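PDB 3AJX: 3-hexulose-6-phosphate synthase from Mycobacterium gastri, which adopts the TIM-barrel fold of the orotidine 5'-phosphate decarboxylase/HUMPS family, assembles as a two-subunit enzyme and holds a magnesium ion at its metal site. Local coordinates for residues P160-G165 and V182-G187; L3-D8 and D27-G32; E69-F74 and Q100-G105; F57-T62 and L80-G85. The protein carries 1 engineered substitution. All coordinates share one frame; numbering follows the deposited sequence.

Interaction 1 (P160-G165 and V182-G187); sequences PFSVAG and VAVAGG. With SO4 (sulfate ion), chain G.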
loop_
_atom_site.group_PDB
_atom_site.type_symbol
_atom_site.label_atom_id
_atom_site.label_comp_id
_atom_site.label_asym_id
_atom_site.label_seq_id
_atom_site.Cartn_x
_atom_site.Cartn_y
_atom_site.Cartn_z
ATOM N N PRO A 160 6.294 21.784 -4.314
ATOM C CA PRO A 160 6.368 21.205 -5.662
ATOM C C PRO A 160 5.379 20.049 -5.746
ATOM O O PRO A 160 5.347 19.198 -4.854
ATOM C CB PRO A 160 7.816 20.740 -5.758
ATOM C CG PRO A 160 8.546 21.759 -4.918
ATOM C CD PRO A 160 7.635 21.890 -3.708
ATOM N N PHE A 161 4.574 20.006 -6.805
ATOM C CA PHE A 161 3.580 18.942 -6.906
ATOM C C PHE A 161 3.314 18.395 -8.294
ATOM O O PHE A 161 3.618 19.027 -9.308
ATOM C CB PHE A 161 2.241 19.409 -6.312
ATOM C CG PHE A 161 1.526 20.452 -7.144
ATOM C CD1 PHE A 161 1.928 21.787 -7.120
ATOM C CD2 PHE A 161 0.447 20.094 -7.950
ATOM C CE1 PHE A 161 1.262 22.749 -7.886
ATOM C CE2 PHE A 161 -0.224 21.046 -8.722
ATOM C CZ PHE A 161 0.184 22.378 -8.689
ATOM N N SER A 162 2.740 17.200 -8.313
ATOM C CA SER A 162 2.356 16.540 -9.548
ATOM C C SER A 162 0.848 16.353 -9.433
ATOM O O SER A 162 0.292 16.423 -8.335
ATOM C CB SER A 162 3.049 15.180 -9.680
ATOM O OG SER A 162 2.677 14.304 -8.632
ATOM N N VAL A 163 0.185 16.138 -10.563
ATOM C CA VAL A 163 -1.256 15.941 -10.568
ATOM C C VAL A 163 -1.601 14.621 -11.242
ATOM O O VAL A 163 -1.152 14.346 -12.354
ATOM C CB VAL A 163 -1.978 17.090 -11.316
ATOM C CG1 VAL A 163 -3.480 16.836 -11.346
ATOM C CG2 VAL A 163 -1.682 18.421 -10.630
ATOM N N ALA A 164 -2.381 13.803 -10.544
ATOM C CA ALA A 164 -2.825 12.513 -11.059
ATOM C C ALA A 164 -4.318 12.411 -10.764
ATOM O O ALA A 164 -4.739 12.418 -9.603
ATOM C CB ALA A 164 -2.063 11.370 -10.379
ATOM N N GLY A 165 -5.119 12.336 -11.822
ATOM C CA GLY A 165 -6.557 12.241 -11.647
ATOM C C GLY A 165 -7.300 12.242 -12.969
ATOM O O GLY A 165 -8.163 13.088 -13.207
ATOM N N VAL A 182 4.821 18.161 -12.482
ATOM C CA VAL A 182 4.615 16.940 -13.251
ATOM C C VAL A 182 3.135 16.674 -13.500
ATOM O O VAL A 182 2.307 16.837 -12.607
ATOM C CB VAL A 182 5.181 15.706 -12.494
ATOM C CG1 VAL A 182 4.993 14.446 -13.335
ATOM C CG2 VAL A 182 6.655 15.917 -12.162
ATOM N N ALA A 183 2.808 16.280 -14.726
ATOM C CA ALA A 183 1.444 15.919 -15.079
ATOM C C ALA A 183 1.512 14.404 -15.254
ATOM O O ALA A 183 2.330 13.904 -16.027
ATOM C CB ALA A 183 1.027 16.586 -16.387
ATOM N N VAL A 184 0.676 13.676 -14.518
ATOM C CA VAL A 184 0.658 12.218 -14.597
ATOM C C VAL A 184 -0.497 11.747 -15.469
ATOM O O VAL A 184 -1.626 12.206 -15.316
ATOM C CB VAL A 184 0.489 11.573 -13.201
ATOM C CG1 VAL A 184 0.509 10.053 -13.320
ATOM C CG2 VAL A 184 1.593 12.047 -12.276
ATOM N N ALA A 185 -0.207 10.834 -16.386
ATOM C CA ALA A 185 -1.237 10.293 -17.259
ATOM C C ALA A 185 -1.202 8.769 -17.193
ATOM O O ALA A 185 -0.164 8.151 -17.438
ATOM C CB ALA A 185 -1.015 10.767 -18.694
ATOM N N GLY A 186 -2.338 8.173 -16.848
ATOM C CA GLY A 186 -2.433 6.726 -16.762
ATOM C C GLY A 186 -3.337 6.153 -17.839
ATOM O O GLY A 186 -2.865 5.766 -18.907
ATOM N N GLY A 187 -4.637 6.110 -17.559
ATOM C CA GLY A 187 -5.595 5.570 -18.508
ATOM C C GLY A 187 -5.573 6.225 -19.877
ATOM O O GLY A 187 -5.840 5.571 -20.885
HETATM S S SO4 G . -4.798 8.150 -14.246
HETATM O O1 SO4 G . -5.604 7.076 -14.865
HETATM O O2 SO4 G . -5.486 8.683 -13.054
HETATM O O3 SO4 G . -4.606 9.239 -15.222
HETATM O O4 SO4 G . -3.485 7.604 -13.856
HETATM O O HOH W 1 -3.921 11.666 -14.215
#
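Where the pairing of strands 161-164 and 182-185 stops, a single water takes over and ties both strands to a sulfate ion. It accepts from Gly165 N at 2.8 Å, gives one proton to Val184 O at 2.6 Å and the other to sulfate O3 at 2.7 Å, so both its hydrogens are spent. Between the two segments, both ladder bonds run through Val163: its N reaches Val182 O (3.0 Å), in the plane of that carbonyl, while its own O receives Val184 N (2.9 Å) almost along the C=O axis. The parallel pair crosses at -22° as the last two strands of the eight-stranded TIM barrel, joined through helix 172-177. Ser162 and Val182 share the face turned to the barrel interior and meet CB to CB at 3.6 Å. Val163 and Ala183 look the other way, to Val175 of the helix. Val184 lays its CB against Ala164 CB (3.8 Å), with CG1 anti to its backbone N. Gly187 N points almost straight at sulfate O1 (3.0 Å, 178°) and Gly186, the N-cap of the next helix, gives its N-H to O3; Gly166 N and Gln140 NE2 also bond to the ion. The sulfate is probably from the crystallisation liquor, but an anion held by backbone N-H groups at a helix start is consistent with the phosphate-binding site that many TIM barrels carry after their last two strands.

Interaction 2 (L3-D8 and D27-G32); sequences LQVAID and DIIELG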
loop_
_atom_site.group_PDB
_atom_site.type_symbol
_atom_site.label_atom_id
_atom_site.label_comp_id
_atom_site.label_asym_id
_atom_site.label_seq_id
_atom_site.Cartn_x
_atom_site.Cartn_y
_atom_site.Cartn_z
ATOM N N LEU A 3 6.180 15.156 -17.940
ATOM C CA LEU A 3 5.097 14.217 -18.186
ATOM C C LEU A 3 5.471 12.860 -17.619
ATOM O O LEU A 3 6.563 12.348 -17.875
ATOM C CB LEU A 3 4.821 14.087 -19.687
ATOM C CG LEU A 3 3.727 13.090 -20.092
ATOM C CD1 LEU A 3 2.379 13.528 -19.527
ATOM C CD2 LEU A 3 3.663 13.010 -21.609
ATOM N N GLN A 4 4.556 12.282 -16.847
ATOM C CA GLN A 4 4.768 10.982 -16.228
ATOM C C GLN A 4 3.705 9.979 -16.667
ATOM O O GLN A 4 2.509 10.280 -16.638
ATOM C CB GLN A 4 4.739 11.132 -14.697
ATOM C CG GLN A 4 4.604 9.825 -13.908
ATOM C CD GLN A 4 4.753 10.033 -12.409
ATOM O OE1 GLN A 4 4.307 9.211 -11.608
ATOM N NE2 GLN A 4 5.395 11.130 -12.025
ATOM N N VAL A 5 4.136 8.790 -17.083
ATOM C CA VAL A 5 3.184 7.754 -17.472
ATOM C C VAL A 5 2.985 6.791 -16.304
ATOM O O VAL A 5 3.945 6.238 -15.768
ATOM C CB VAL A 5 3.656 6.958 -18.725
ATOM C CG1 VAL A 5 5.031 6.350 -18.493
ATOM C CG2 VAL A 5 2.642 5.862 -19.046
ATOM N N ALA A 6 1.735 6.621 -15.892
ATOM C CA ALA A 6 1.421 5.714 -14.794
ATOM C C ALA A 6 1.066 4.357 -15.379
ATOM O O ALA A 6 -0.042 4.162 -15.890
ATOM C CB ALA A 6 0.255 6.261 -13.974
ATOM N N ILE A 7 2.013 3.423 -15.320
ATOM C CA ILE A 7 1.780 2.083 -15.845
ATOM C C ILE A 7 1.075 1.244 -14.782
ATOM O O ILE A 7 1.708 0.524 -14.007
ATOM C CB ILE A 7 3.106 1.402 -16.255
ATOM C CG1 ILE A 7 3.834 2.266 -17.288
ATOM C CG2 ILE A 7 2.821 0.023 -16.846
ATOM C CD1 ILE A 7 5.129 1.669 -17.808
ATOM N N ASP A 8 -0.247 1.359 -14.744
ATOM C CA ASP A 8 -1.054 0.635 -13.779
ATOM C C ASP A 8 -1.560 -0.670 -14.379
ATOM O O ASP A 8 -2.760 -0.948 -14.376
ATOM C CB ASP A 8 -2.222 1.518 -13.328
ATOM C CG ASP A 8 -1.769 2.668 -12.447
ATOM O OD1 ASP A 8 -2.426 3.731 -12.451
ATOM O OD2 ASP A 8 -0.755 2.504 -11.736
ATOM N N ASP A 27 9.069 11.878 -19.271
ATOM C CA ASP A 27 10.234 12.160 -18.442
ATOM C C ASP A 27 10.328 11.139 -17.317
ATOM O O ASP A 27 11.419 10.750 -16.898
ATOM C CB ASP A 27 10.105 13.553 -17.826
ATOM C CG ASP A 27 9.930 14.631 -18.865
ATOM O OD1 ASP A 27 10.922 14.954 -19.548
ATOM O OD2 ASP A 27 8.802 15.145 -19.005
ATOM N N ILE A 28 9.166 10.700 -16.844
ATOM C CA ILE A 28 9.091 9.755 -15.742
ATOM C C ILE A 28 8.243 8.549 -16.100
ATOM O O ILE A 28 7.158 8.689 -16.666
ATOM C CB ILE A 28 8.476 10.443 -14.496
ATOM C CG1 ILE A 28 9.334 11.646 -14.102
ATOM C CG2 ILE A 28 8.355 9.454 -13.338
ATOM C CD1 ILE A 28 8.738 12.477 -12.993
ATOM N N ILE A 29 8.756 7.362 -15.786
ATOM C CA ILE A 29 8.028 6.122 -16.028
ATOM C C ILE A 29 7.641 5.562 -14.665
ATOM O O ILE A 29 8.503 5.181 -13.870
ATOM C CB ILE A 29 8.894 5.075 -16.751
ATOM C CG1 ILE A 29 9.281 5.594 -18.135
ATOM C CG2 ILE A 29 8.121 3.769 -16.889
ATOM C CD1 ILE A 29 10.300 4.724 -18.843
ATOM N N GLU A 30 6.341 5.529 -14.401
ATOM C CA GLU A 30 5.831 5.022 -13.134
ATOM C C GLU A 30 5.355 3.581 -13.214
ATOM O O GLU A 30 4.639 3.206 -14.142
ATOM C CB GLU A 30 4.655 5.878 -12.653
ATOM C CG GLU A 30 3.895 5.267 -11.481
ATOM C CD GLU A 30 2.543 5.915 -11.254
ATOM O OE1 GLU A 30 2.426 7.136 -11.475
ATOM O OE2 GLU A 30 1.599 5.198 -10.848
ATOM N N LEU A 31 5.766 2.783 -12.233
ATOM C CA LEU A 31 5.329 1.395 -12.127
ATOM C C LEU A 31 4.236 1.488 -11.066
ATOM O O LEU A 31 4.513 1.772 -9.898
ATOM C CB LEU A 31 6.464 0.484 -11.642
ATOM C CG LEU A 31 7.695 0.278 -12.536
ATOM C CD1 LEU A 31 7.248 -0.127 -13.934
ATOM C CD2 LEU A 31 8.512 1.549 -12.595
ATOM N N GLY A 32 2.997 1.269 -11.485
ATOM C CA GLY A 32 1.871 1.375 -10.575
ATOM C C GLY A 32 1.865 0.428 -9.395
ATOM O O GLY A 32 2.542 -0.597 -9.389
HETATM O O HOH W 2 -1.293 5.078 -10.642
#
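Over one face of the Glu30 carboxylate lies the methyl of Ala6, its CB 3.4 Å from Glu30 OE1, and Phe57 CE2 stands over the other face, while the amide of Gln4 comes up beside OE1 with its plane turned 84° to the carboxylate. At the OE2 end stands the Asp8 carboxylate, its OD2 3.7 Å from Glu30 OE2, and a water touches both acids, 2.9 Å from Glu30 OE2. Two acids so near would repel, and the magnesium ion beside Glu30, a residue of the metal site, probably offsets that charge. An extended chain, with CG anti to the backbone N (chi1 169°), carries the head of Glu30 across Ala6. Beneath it runs the parallel ladder of strands 2-7 and 28-31, the first beta-alpha-beta unit of the TIM barrel, linked by helix 12-22. Gln4, Ala6, Ile28 and Glu30 face the barrel interior; on the other face Ile7 and Ile29 lie side by side, Ile7 CD1 to Ile29 CG2 at 3.8 Å. At the start of the ladder Leu3 O grips two N-H groups, Asp27 N (2.9 Å) and Ile28 N (3.2 Å). Asp27 OD2 answers with its anti lone pair to Leu3 N (2.8 Å), and also forms a salt bridge with Arg203. At the far end, where Ile7 centres an inverse gamma turn, Gly32 N reaches Ile7 O (2.9 Å) from 51° above the carbonyl plane, just before helix 33-39.

Interaction 3 (E69-F74 and Q100-G105); sequences EADIAF and QAHNKG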
loop_
_atom_site.group_PDB
_atom_site.type_symbol
_atom_site.label_atom_id
_atom_site.label_comp_id
_atom_site.label_asym_id
_atom_site.label_seq_id
_atom_site.Cartn_x
_atom_site.Cartn_y
_atom_site.Cartn_z
ATOM N N GLU A 69 10.810 -0.049 3.034
ATOM C CA GLU A 69 10.178 -0.096 1.721
ATOM C C GLU A 69 10.857 0.830 0.721
ATOM O O GLU A 69 11.007 0.487 -0.451
ATOM C CB GLU A 69 8.680 0.231 1.818
ATOM C CG GLU A 69 7.868 -0.880 2.471
ATOM C CD GLU A 69 6.404 -0.874 2.065
ATOM O OE1 GLU A 69 6.038 -0.138 1.122
ATOM O OE2 GLU A 69 5.620 -1.625 2.684
ATOM N N ALA A 70 11.277 2.002 1.177
ATOM C CA ALA A 70 11.948 2.932 0.283
ATOM C C ALA A 70 13.282 2.322 -0.141
ATOM O O ALA A 70 13.620 2.298 -1.325
ATOM C CB ALA A 70 12.181 4.262 0.983
ATOM N N ASP A 71 14.028 1.809 0.830
ATOM C CA ASP A 71 15.329 1.228 0.542
ATOM C C ASP A 71 15.296 0.090 -0.472
ATOM O O ASP A 71 16.084 0.081 -1.419
ATOM C CB ASP A 71 15.989 0.734 1.828
ATOM C CG ASP A 71 17.500 0.704 1.723
ATOM O OD1 ASP A 71 18.096 1.769 1.458
ATOM O OD2 ASP A 71 18.093 -0.379 1.902
ATOM N N ILE A 72 14.398 -0.871 -0.292
ATOM C CA ILE A 72 14.365 -1.987 -1.228
ATOM C C ILE A 72 13.947 -1.555 -2.632
ATOM O O ILE A 72 14.423 -2.112 -3.623
ATOM C CB ILE A 72 13.471 -3.151 -0.708
ATOM C CG1 ILE A 72 12.007 -2.713 -0.597
ATOM C CG2 ILE A 72 14.008 -3.638 0.638
ATOM C CD1 ILE A 72 11.081 -3.821 -0.096
ATOM N N ALA A 73 13.078 -0.549 -2.725
ATOM C CA ALA A 73 12.641 -0.056 -4.029
ATOM C C ALA A 73 13.789 0.699 -4.711
ATOM O O ALA A 73 14.018 0.547 -5.915
ATOM C CB ALA A 73 11.423 0.855 -3.865
ATOM N N PHE A 74 14.509 1.513 -3.944
ATOM C CA PHE A 74 15.642 2.261 -4.485
ATOM C C PHE A 74 16.721 1.295 -4.963
ATOM O O PHE A 74 17.283 1.462 -6.047
ATOM C CB PHE A 74 16.233 3.191 -3.417
ATOM C CG PHE A 74 15.403 4.418 -3.141
ATOM C CD1 PHE A 74 15.276 4.901 -1.842
ATOM C CD2 PHE A 74 14.771 5.101 -4.174
ATOM C CE1 PHE A 74 14.532 6.046 -1.576
ATOM C CE2 PHE A 74 14.024 6.254 -3.917
ATOM C CZ PHE A 74 13.906 6.725 -2.615
ATOM N N GLN A 100 17.874 10.085 1.017
ATOM C CA GLN A 100 19.094 10.868 1.182
ATOM C C GLN A 100 20.324 9.986 1.040
ATOM O O GLN A 100 21.308 10.373 0.412
ATOM C CB GLN A 100 19.103 11.550 2.552
ATOM C CG GLN A 100 18.195 12.759 2.641
ATOM C CD GLN A 100 18.700 13.920 1.808
ATOM O OE1 GLN A 100 19.746 14.503 2.104
ATOM N NE2 GLN A 100 17.966 14.255 0.754
ATOM N N ALA A 101 20.255 8.791 1.616
ATOM C CA ALA A 101 21.364 7.847 1.565
ATOM C C ALA A 101 21.709 7.407 0.139
ATOM O O ALA A 101 22.863 7.089 -0.151
ATOM C CB ALA A 101 21.041 6.625 2.422
ATOM N N HIS A 102 20.715 7.392 -0.746
ATOM C CA HIS A 102 20.922 6.971 -2.129
ATOM C C HIS A 102 20.912 8.125 -3.124
ATOM O O HIS A 102 20.988 7.900 -4.329
ATOM C CB HIS A 102 19.838 5.972 -2.543
ATOM C CG HIS A 102 19.876 4.688 -1.780
ATOM N ND1 HIS A 102 20.892 3.769 -1.924
ATOM C CD2 HIS A 102 19.037 4.176 -0.848
ATOM C CE1 HIS A 102 20.681 2.748 -1.113
ATOM N NE2 HIS A 102 19.558 2.971 -0.448
ATOM N N ASN A 103 20.831 9.351 -2.619
ATOM C CA ASN A 103 20.773 10.530 -3.478
ATOM C C ASN A 103 19.587 10.393 -4.427
ATOM O O ASN A 103 19.687 10.671 -5.622
ATOM C CB ASN A 103 22.067 10.685 -4.281
ATOM C CG ASN A 103 23.267 10.944 -3.397
ATOM O OD1 ASN A 103 23.288 11.902 -2.624
ATOM N ND2 ASN A 103 24.276 10.087 -3.503
ATOM N N LYS A 104 18.464 9.941 -3.878
ATOM C CA LYS A 104 17.247 9.774 -4.657
ATOM C C LYS A 104 16.125 10.536 -3.966
ATOM O O LYS A 104 16.398 11.400 -3.132
ATOM C CB LYS A 104 16.926 8.284 -4.816
ATOM C CG LYS A 104 17.884 7.599 -5.801
ATOM C CD LYS A 104 17.635 6.108 -5.955
ATOM C CE LYS A 104 18.515 5.532 -7.066
ATOM N NZ LYS A 104 18.346 4.059 -7.244
ATOM N N GLY A 105 14.871 10.248 -4.293
ATOM C CA GLY A 105 13.820 11.016 -3.660
ATOM C C GLY A 105 12.500 10.358 -3.335
ATOM O O GLY A 105 12.118 9.344 -3.915
#
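Lys104 NZ is gripped by two backbone carbonyls: it bonds to Ala78 O in the loop after helix 66-75, its stronger partner, and weakly to Phe74 O at 3.1 Å in the last part of that helix. The side chain reaches these oxygens extended beyond CG, and on the way CB and CD touch the Phe74 ring. Lys104 CB sits over one face as a CH-pi contact, 4.0 Å from the ring centroid and 26° off the normal, displaced toward the rim. Further out, Lys104 CD comes within 3.5 Å of Phe74 CD2. At the edge of the same ring, near its plane, Gly105 O approaches Phe74 CZ to 3.4 Å. In the TIM barrel this is a seam on the outer layer, where the ends of two helices, 66-75 and 89-102, lie next to each other. The second helix finishes in a Schellman motif, with Asn103 at positive phi, and the chain turns at once into strand 105-109. Ala99 packs on Phe74 as well. Toward the partly exposed side, His102 NE2 gives its proton to Asp71 OD1 at 2.7 Å in a fairly straight bond (160°). The acceptor lies in the imidazole plane, whereas the donor stands 34° above the carboxylate plane; the nearby acid would tend to favour a protonated imidazole. Between this bond and the phenyl ring, His102 CD2 rests 3.9 Å from Phe74 CB, and the two rings meet obliquely.

Interaction 4 (F57-T62 and L80-G85); sequences FADMKT and LVTVLG. With MG (magnesium ion), chain F.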
loop_
_atom_site.group_PDB
_atom_site.type_symbol
_atom_site.label_atom_id
_atom_site.label_comp_id
_atom_site.label_asym_id
_atom_site.label_seq_id
_atom_site.Cartn_x
_atom_site.Cartn_y
_atom_site.Cartn_z
ATOM N N PHE A 57 9.805 5.713 -11.386
ATOM C CA PHE A 57 8.958 6.013 -10.234
ATOM C C PHE A 57 8.268 4.731 -9.743
ATOM O O PHE A 57 7.483 4.130 -10.472
ATOM C CB PHE A 57 7.943 7.053 -10.730
ATOM C CG PHE A 57 6.993 7.577 -9.696
ATOM C CD1 PHE A 57 7.076 8.905 -9.281
ATOM C CD2 PHE A 57 5.919 6.807 -9.261
ATOM C CE1 PHE A 57 6.098 9.465 -8.462
ATOM C CE2 PHE A 57 4.938 7.357 -8.443
ATOM C CZ PHE A 57 5.028 8.694 -8.046
ATOM N N ALA A 58 8.578 4.303 -8.519
ATOM C CA ALA A 58 7.961 3.099 -7.955
ATOM C C ALA A 58 6.836 3.529 -7.018
ATOM O O ALA A 58 7.096 4.095 -5.953
ATOM C CB ALA A 58 9.006 2.271 -7.195
ATOM N N ASP A 59 5.595 3.268 -7.424
ATOM C CA ASP A 59 4.425 3.656 -6.637
ATOM C C ASP A 59 4.145 2.655 -5.519
ATOM O O ASP A 59 3.145 1.928 -5.542
ATOM C CB ASP A 59 3.197 3.772 -7.547
ATOM C CG ASP A 59 2.144 4.714 -6.992
ATOM O OD1 ASP A 59 2.264 5.128 -5.822
ATOM O OD2 ASP A 59 1.191 5.039 -7.731
ATOM N N MET A 60 5.034 2.633 -4.533
ATOM C CA MET A 60 4.916 1.726 -3.396
ATOM C C MET A 60 3.727 2.049 -2.496
ATOM O O MET A 60 3.116 1.149 -1.921
ATOM C CB MET A 60 6.199 1.782 -2.559
ATOM C CG MET A 60 7.466 1.360 -3.280
ATOM S SD MET A 60 7.538 -0.420 -3.590
ATOM C CE MET A 60 8.178 -1.037 -2.016
ATOM N N LYS A 61 3.400 3.337 -2.391
ATOM C CA LYS A 61 2.318 3.797 -1.521
ATOM C C LYS A 61 2.544 3.235 -0.121
ATOM O O LYS A 61 1.629 2.724 0.525
ATOM C CB LYS A 61 0.943 3.370 -2.052
ATOM C CG LYS A 61 0.421 4.247 -3.185
ATOM C CD LYS A 61 -1.036 3.936 -3.499
ATOM C CE LYS A 61 -1.576 4.829 -4.607
ATOM N NZ LYS A 61 -0.852 4.621 -5.893
ATOM N N THR A 62 3.786 3.345 0.337
ATOM C CA THR A 62 4.171 2.856 1.653
ATOM C C THR A 62 3.336 3.444 2.786
ATOM O O THR A 62 3.101 4.651 2.841
ATOM C CB THR A 62 5.647 3.153 1.906
ATOM O OG1 THR A 62 6.425 2.515 0.887
ATOM C CG2 THR A 62 6.077 2.641 3.277
ATOM N N LEU A 80 12.586 7.293 -7.684
ATOM C CA LEU A 80 11.602 7.939 -6.824
ATOM C C LEU A 80 10.657 6.874 -6.281
ATOM O O LEU A 80 10.338 5.909 -6.973
ATOM C CB LEU A 80 10.785 8.965 -7.619
ATOM C CG LEU A 80 11.517 10.177 -8.206
ATOM C CD1 LEU A 80 10.585 10.917 -9.163
ATOM C CD2 LEU A 80 11.985 11.088 -7.085
ATOM N N VAL A 81 10.214 7.054 -5.040
ATOM C CA VAL A 81 9.292 6.118 -4.414
ATOM C C VAL A 81 8.201 6.911 -3.711
ATOM O O VAL A 81 8.447 8.017 -3.232
ATOM C CB VAL A 81 10.000 5.230 -3.367
ATOM C CG1 VAL A 81 11.115 4.434 -4.026
ATOM C CG2 VAL A 81 10.544 6.086 -2.240
ATOM N N THR A 82 6.997 6.352 -3.665
ATOM C CA THR A 82 5.896 7.030 -2.997
ATOM C C THR A 82 5.618 6.468 -1.620
ATOM O O THR A 82 5.742 5.265 -1.382
ATOM C CB THR A 82 4.567 6.952 -3.790
ATOM O OG1 THR A 82 4.209 5.586 -4.028
ATOM C CG2 THR A 82 4.689 7.684 -5.098
ATOM N N VAL A 83 5.248 7.371 -0.718
ATOM C CA VAL A 83 4.873 7.043 0.648
ATOM C C VAL A 83 3.549 7.780 0.794
ATOM O O VAL A 83 3.409 8.895 0.291
ATOM C CB VAL A 83 5.871 7.610 1.676
ATOM C CG1 VAL A 83 5.388 7.312 3.097
ATOM C CG2 VAL A 83 7.245 7.019 1.445
ATOM N N LEU A 84 2.576 7.162 1.451
ATOM C CA LEU A 84 1.271 7.796 1.630
ATOM C C LEU A 84 1.314 8.954 2.618
ATOM O O LEU A 84 1.975 8.878 3.651
ATOM C CB LEU A 84 0.241 6.775 2.121
ATOM C CG LEU A 84 -0.147 5.676 1.136
ATOM C CD1 LEU A 84 -1.136 4.713 1.793
ATOM C CD2 LEU A 84 -0.758 6.310 -0.108
ATOM N N GLY A 85 0.606 10.031 2.291
ATOM C CA GLY A 85 0.556 11.170 3.189
ATOM C C GLY A 85 -0.144 10.790 4.483
ATOM O O GLY A 85 0.007 11.460 5.504
HETATM MG MG MG F . 0.216 6.502 -8.867
HETATM O O HOH W 3 8.348 3.785 -0.603
HETATM O O HOH W 4 -1.427 6.689 -7.691
HETATM O O HOH W 5 0.377 7.683 -9.924
HETATM O O HOH W 6 1.060 7.697 -7.293
#
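From CB, 4.1 Å from Thr82 OG1, the Asp59 side chain leaves with CG anti to the backbone N and splits its two oxygens between two tasks. OD1 takes the proton of Thr82 OG1 on its anti lone pair at 2.7 Å; OD2 binds the magnesium ion at 2.1 Å and forms a salt bridge with Lys61 NZ at 2.8 Å. Three waters also bind the metal. Thr82 OG1 occupies the crowded position between its own N and carbonyl carbon (chi1 57°), and there it also accepts Lys61 N at 2.9 Å, so one hydroxyl positions a metal ligand and pins the backbone after it. These parallel strands, 55-62 and 80-84, are the third and fourth of the TIM barrel, and their register slips by two at a beta bulge between Ala58 and Thr62. Before the bulge Ala58 N meets Leu80 O almost straight (2.8 Å, 174°); beyond it Leu84 N returns to Thr62 O at 2.9 Å. The aliphatic part of Lys61 leans on Leu84, CG to CD2 at 3.9 Å, while its bent tip also bonds to Thr33. Met60 O accepts from Lys37 of the second subunit.

In the fold
Three of the contacts are strand pairs of one barrel: interactions 1 and 2, centres about 9 Å apart, meet where strand 182-185 closes the barrel against strand 2-7, and interactions 2 and 4, centres about 12 Å apart, meet through strands 28-31 and 55-62. Their inner faces converge on the magnesium ion: Asp59 comes from interaction 4, the side chain of Glu30 from interaction 2 lies about 3 Å from the metal, and that of Ala164 from interaction 1 about 6 Å from it. Interaction 3 lies outside this ring, its centre about 21 Å from that of interaction 1. It backs interaction 4 directly, since Glu69 OE1 bonds to Thr62 OG1 at 2.7 Å and Phe74 packs on Val81.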